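Local coordinates for protein Cas13d (uncultured Ruminococcus sp, PDB 6IV9) that binds CRISPR RNA and, through two HEPN domains, takes part in maturing that RNA and in cleaving target RNA, at residues Asn217-Glu220 with Val221-His224; Ser270-Tyr273 with Lys274-Tyr278. The protein carries 2 engineered substitutions. All coordinates share one frame; numbering follows the deposited sequence.

In the fold
Contact 1 is the short helix 219-223 with its N-cap. Contact 2 is about two and a half turns of the long helix 267-291. Both are local, with centres about 12 Å apart. Y219, F222, Y273, V277 and Y278 are buried, while E220 is exposed at the surface. The two helices pack together. Y219 OH probably hydrogen-bonds to E271 OE2 (2.8 Å), the ring of F222 stacks on that of Y278, and Y278 OH probably bonds to N217 O (2.9 Å). In each contact a tyrosine takes a methyl group on its face from four residues later. In polar chemistry, contact 1 uses threonine hydroxyls at helix ends, whereas contact 2 sets charged side chains on helix flanks.

Contact 1. Residues Asn217-Glu220 with Val221-His224; sequences NTYE and VFTH
T218 and V221 make the first hydrogen bond of this short helix. T218 is the N-cap, and its OG1 accepts from V221 N at 3.2 Å in an almost straight bond (172°). OG1 sits between the backbone N and the carbonyl carbon (chi1 63°), from where it can face the first turn. T218 O accepts from F222 N, lying in the carbonyl plane. At the other end, Y219 O accepts twice, from T223 N and from T223 OG1, both at 2.9 Å. The hydroxyl arrives tilted 33° from the carbonyl plane. H224 N still reaches E220 O, although H224 is the first residue to leave helical angles. This is little more than one helical turn, N-capped by a threonine and joined to the helical bundle around it. Its neighbours are helices 232-251, 267-291 and 312-330, and E313 OE2 accepts from Y219 N.

Two further contacts involve the Y219 ring. T223 CG2 rests over one face in a CH-pi contact, 3.7 Å from the ring centroid and nearest to Y219 CZ. F222 meets Y219 with its CD2 4.1 Å from Y219 CD1, which lies at the edge of the phenylalanine ring.

The E220 chain bends at chi2 and brings its carboxylate obliquely against the imidazole of H224. E220 OE1 stands 3.3 Å from H224 CD2.

Contact 2. Residues Ser270-Tyr273 with Lys274-Tyr278; sequences SEAY and KKRVY
Y273 and V277 face each other one turn apart on the α-helix 267-291. This is an i to i+4 CH-pi contact. V277 CG2 lies over one face of the tyrosine ring, 3.9 Å from its centroid and displaced toward the rim on the CZ and CE1 side. In Y273, CG is anti to the backbone N (chi1 162°) and beside the carbonyl carbon, which turns the ring toward V277 in the next turn. Y273 OH bonds to L259 O. L254 and P262 also touch the Y273 side chain, so the tyrosine joins the helix to the loop before it.

R276 presents one face of its guanidinium to the backbone of the preceding turn. A272 O and Y273 CA both lie on that face. The NH2 end comes to the edge of the Y273 ring, and NH2 is 4.0 Å from Y273 CB. R276 also makes a cation-pi contact with Y320 of helix 312-330.

K274 runs back along the helix. Its CG is 3.2 Å from S270 O, which accepts K274 N. After a bend at chi3 (-121°), CE passes 3.4 Å from S270 OG. The K274 and E271 side chains cross at a slant, and their salt bridge is long. Y219 is the other partner of E271 OE2, while K274 NZ stands 3.9 Å from that same E271 OE2.

Contact 1. Residues Asn217-Glu220 with Val221-His224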
# COMPACT_ATOMS: atom_id res chain seq x y z
N ASN A 217 -7.10 -26.97 -6.66
CA ASN A 217 -7.12 -28.18 -5.81
C ASN A 217 -7.91 -27.87 -4.54
O ASN A 217 -7.64 -26.88 -3.89
CB ASN A 217 -5.73 -28.62 -5.37
CG ASN A 217 -4.90 -29.15 -6.51
OD1 ASN A 217 -5.43 -29.67 -7.47
ND2 ASN A 217 -3.60 -28.98 -6.41
N THR A 218 -8.86 -28.74 -4.22
CA THR A 218 -9.62 -28.59 -2.95
C THR A 218 -8.71 -29.03 -1.80
O THR A 218 -7.69 -29.63 -2.04
CB THR A 218 -10.84 -29.51 -2.90
OG1 THR A 218 -10.33 -30.83 -2.95
CG2 THR A 218 -11.82 -29.26 -4.02
N TYR A 219 -9.15 -28.80 -0.57
CA TYR A 219 -8.35 -29.19 0.61
C TYR A 219 -8.18 -30.71 0.61
O TYR A 219 -7.14 -31.20 0.95
CB TYR A 219 -9.00 -28.65 1.88
CG TYR A 219 -8.24 -28.92 3.15
CD1 TYR A 219 -7.03 -28.33 3.41
CD2 TYR A 219 -8.75 -29.78 4.11
CE1 TYR A 219 -6.33 -28.57 4.58
CE2 TYR A 219 -8.07 -30.04 5.28
CZ TYR A 219 -6.86 -29.43 5.52
OH TYR A 219 -6.19 -29.67 6.67
N GLU A 220 -9.21 -31.43 0.19
CA GLU A 220 -9.16 -32.90 0.17
C GLU A 220 -8.05 -33.36 -0.77
O GLU A 220 -7.26 -34.19 -0.37
CB GLU A 220 -10.50 -33.44 -0.30
CG GLU A 220 -10.45 -34.89 -0.71
CD GLU A 220 -10.46 -35.84 0.46
OE1 GLU A 220 -10.23 -37.03 0.24
OE2 GLU A 220 -10.71 -35.39 1.57
N VAL A 221 -8.00 -32.79 -1.96
CA VAL A 221 -6.92 -33.17 -2.92
C VAL A 221 -5.56 -32.79 -2.34
O VAL A 221 -4.62 -33.54 -2.50
CB VAL A 221 -7.13 -32.53 -4.29
CG1 VAL A 221 -5.93 -32.74 -5.19
CG2 VAL A 221 -8.39 -33.05 -4.96
N PHE A 222 -5.47 -31.62 -1.70
CA PHE A 222 -4.20 -31.14 -1.13
C PHE A 222 -3.69 -32.08 -0.05
O PHE A 222 -2.52 -32.34 -0.03
CB PHE A 222 -4.44 -29.78 -0.48
CG PHE A 222 -3.27 -29.16 0.23
CD1 PHE A 222 -2.09 -28.92 -0.43
CD2 PHE A 222 -3.37 -28.77 1.55
CE1 PHE A 222 -1.03 -28.32 0.21
CE2 PHE A 222 -2.31 -28.17 2.19
CZ PHE A 222 -1.14 -27.95 1.52
N THR A 223 -4.57 -32.54 0.83
CA THR A 223 -4.17 -33.40 1.97
C THR A 223 -4.08 -34.88 1.58
O THR A 223 -3.43 -35.61 2.30
CB THR A 223 -5.02 -33.10 3.21
OG1 THR A 223 -6.38 -33.31 2.84
CG2 THR A 223 -4.85 -31.67 3.68
N HIS A 224 -4.70 -35.27 0.47
CA HIS A 224 -4.64 -36.68 -0.00
C HIS A 224 -4.29 -36.69 -1.48
O HIS A 224 -5.12 -37.12 -2.27
CB HIS A 224 -5.99 -37.37 0.20
CG HIS A 224 -6.51 -37.27 1.59
ND1 HIS A 224 -5.98 -37.99 2.61
CD2 HIS A 224 -7.50 -36.54 2.11
CE1 HIS A 224 -6.63 -37.71 3.71
NE2 HIS A 224 -7.56 -36.83 3.43

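Contact 2. Residues Ser270-Tyr273 with Lys274-Tyr278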
# COMPACT_ATOMS: atom_id res chain seq x y z
N SER A 270 -9.62 -28.31 14.32
CA SER A 270 -8.25 -28.19 13.76
C SER A 270 -8.30 -28.23 12.23
O SER A 270 -7.68 -27.39 11.62
CB SER A 270 -7.41 -29.30 14.29
OG SER A 270 -6.13 -29.26 13.72
N GLU A 271 -9.01 -29.20 11.67
CA GLU A 271 -9.13 -29.33 10.21
C GLU A 271 -9.85 -28.11 9.62
O GLU A 271 -9.49 -27.70 8.55
CB GLU A 271 -9.76 -30.67 9.83
CG GLU A 271 -8.77 -31.81 9.96
CD GLU A 271 -8.04 -32.17 8.68
OE1 GLU A 271 -8.64 -32.89 7.85
OE2 GLU A 271 -6.90 -31.73 8.50
N ALA A 272 -10.87 -27.60 10.29
CA ALA A 272 -11.57 -26.42 9.74
C ALA A 272 -10.59 -25.24 9.66
O ALA A 272 -10.57 -24.57 8.65
CB ALA A 272 -12.77 -26.11 10.58
N TYR A 273 -9.79 -25.04 10.70
CA TYR A 273 -8.80 -23.94 10.70
C TYR A 273 -7.77 -24.15 9.59
O TYR A 273 -7.56 -23.25 8.82
CB TYR A 273 -8.13 -23.85 12.07
CG TYR A 273 -6.85 -23.07 12.08
CD1 TYR A 273 -6.86 -21.69 12.04
CD2 TYR A 273 -5.63 -23.70 12.12
CE1 TYR A 273 -5.69 -20.95 12.05
CE2 TYR A 273 -4.45 -22.98 12.12
CZ TYR A 273 -4.48 -21.61 12.09
OH TYR A 273 -3.33 -20.90 12.09
N LYS A 274 -7.22 -25.35 9.48
CA LYS A 274 -6.18 -25.63 8.46
C LYS A 274 -6.74 -25.42 7.05
O LYS A 274 -6.04 -24.90 6.23
CB LYS A 274 -5.66 -27.06 8.62
CG LYS A 274 -4.97 -27.34 9.94
CD LYS A 274 -4.10 -28.56 9.86
CE LYS A 274 -4.44 -29.66 10.82
NZ LYS A 274 -3.65 -30.87 10.55
N LYS A 275 -7.98 -25.82 6.83
CA LYS A 275 -8.62 -25.67 5.51
C LYS A 275 -8.71 -24.18 5.15
O LYS A 275 -8.41 -23.83 4.03
CB LYS A 275 -10.01 -26.32 5.58
CG LYS A 275 -10.80 -26.34 4.29
CD LYS A 275 -12.12 -27.01 4.44
CE LYS A 275 -12.67 -27.51 3.13
NZ LYS A 275 -13.90 -28.32 3.31
N ARG A 276 -9.10 -23.35 6.11
CA ARG A 276 -9.20 -21.89 5.87
C ARG A 276 -7.81 -21.33 5.53
O ARG A 276 -7.72 -20.57 4.61
CB ARG A 276 -9.78 -21.19 7.10
CG ARG A 276 -11.25 -21.47 7.33
CD ARG A 276 -11.87 -20.50 8.29
NE ARG A 276 -11.28 -20.60 9.60
CZ ARG A 276 -11.76 -21.35 10.58
NH1 ARG A 276 -12.78 -22.15 10.37
NH2 ARG A 276 -11.21 -21.27 11.78
N VAL A 277 -6.79 -21.73 6.27
CA VAL A 277 -5.40 -21.25 6.01
C VAL A 277 -4.96 -21.72 4.62
O VAL A 277 -4.42 -20.93 3.88
CB VAL A 277 -4.42 -21.70 7.10
CG1 VAL A 277 -3.00 -21.32 6.76
CG2 VAL A 277 -4.81 -21.14 8.44
N TYR A 278 -5.27 -22.96 4.28
CA TYR A 278 -4.89 -23.49 2.96
C TYR A 278 -5.55 -22.65 1.86
O TYR A 278 -4.89 -22.29 0.92
CB TYR A 278 -5.38 -24.93 2.81
CG TYR A 278 -5.32 -25.43 1.39
CD1 TYR A 278 -4.11 -25.56 0.75
CD2 TYR A 278 -6.46 -25.73 0.68
CE1 TYR A 278 -4.03 -25.99 -0.56
CE2 TYR A 278 -6.40 -26.16 -0.63
CZ TYR A 278 -5.18 -26.30 -1.25
OH TYR A 278 -5.09 -26.72 -2.53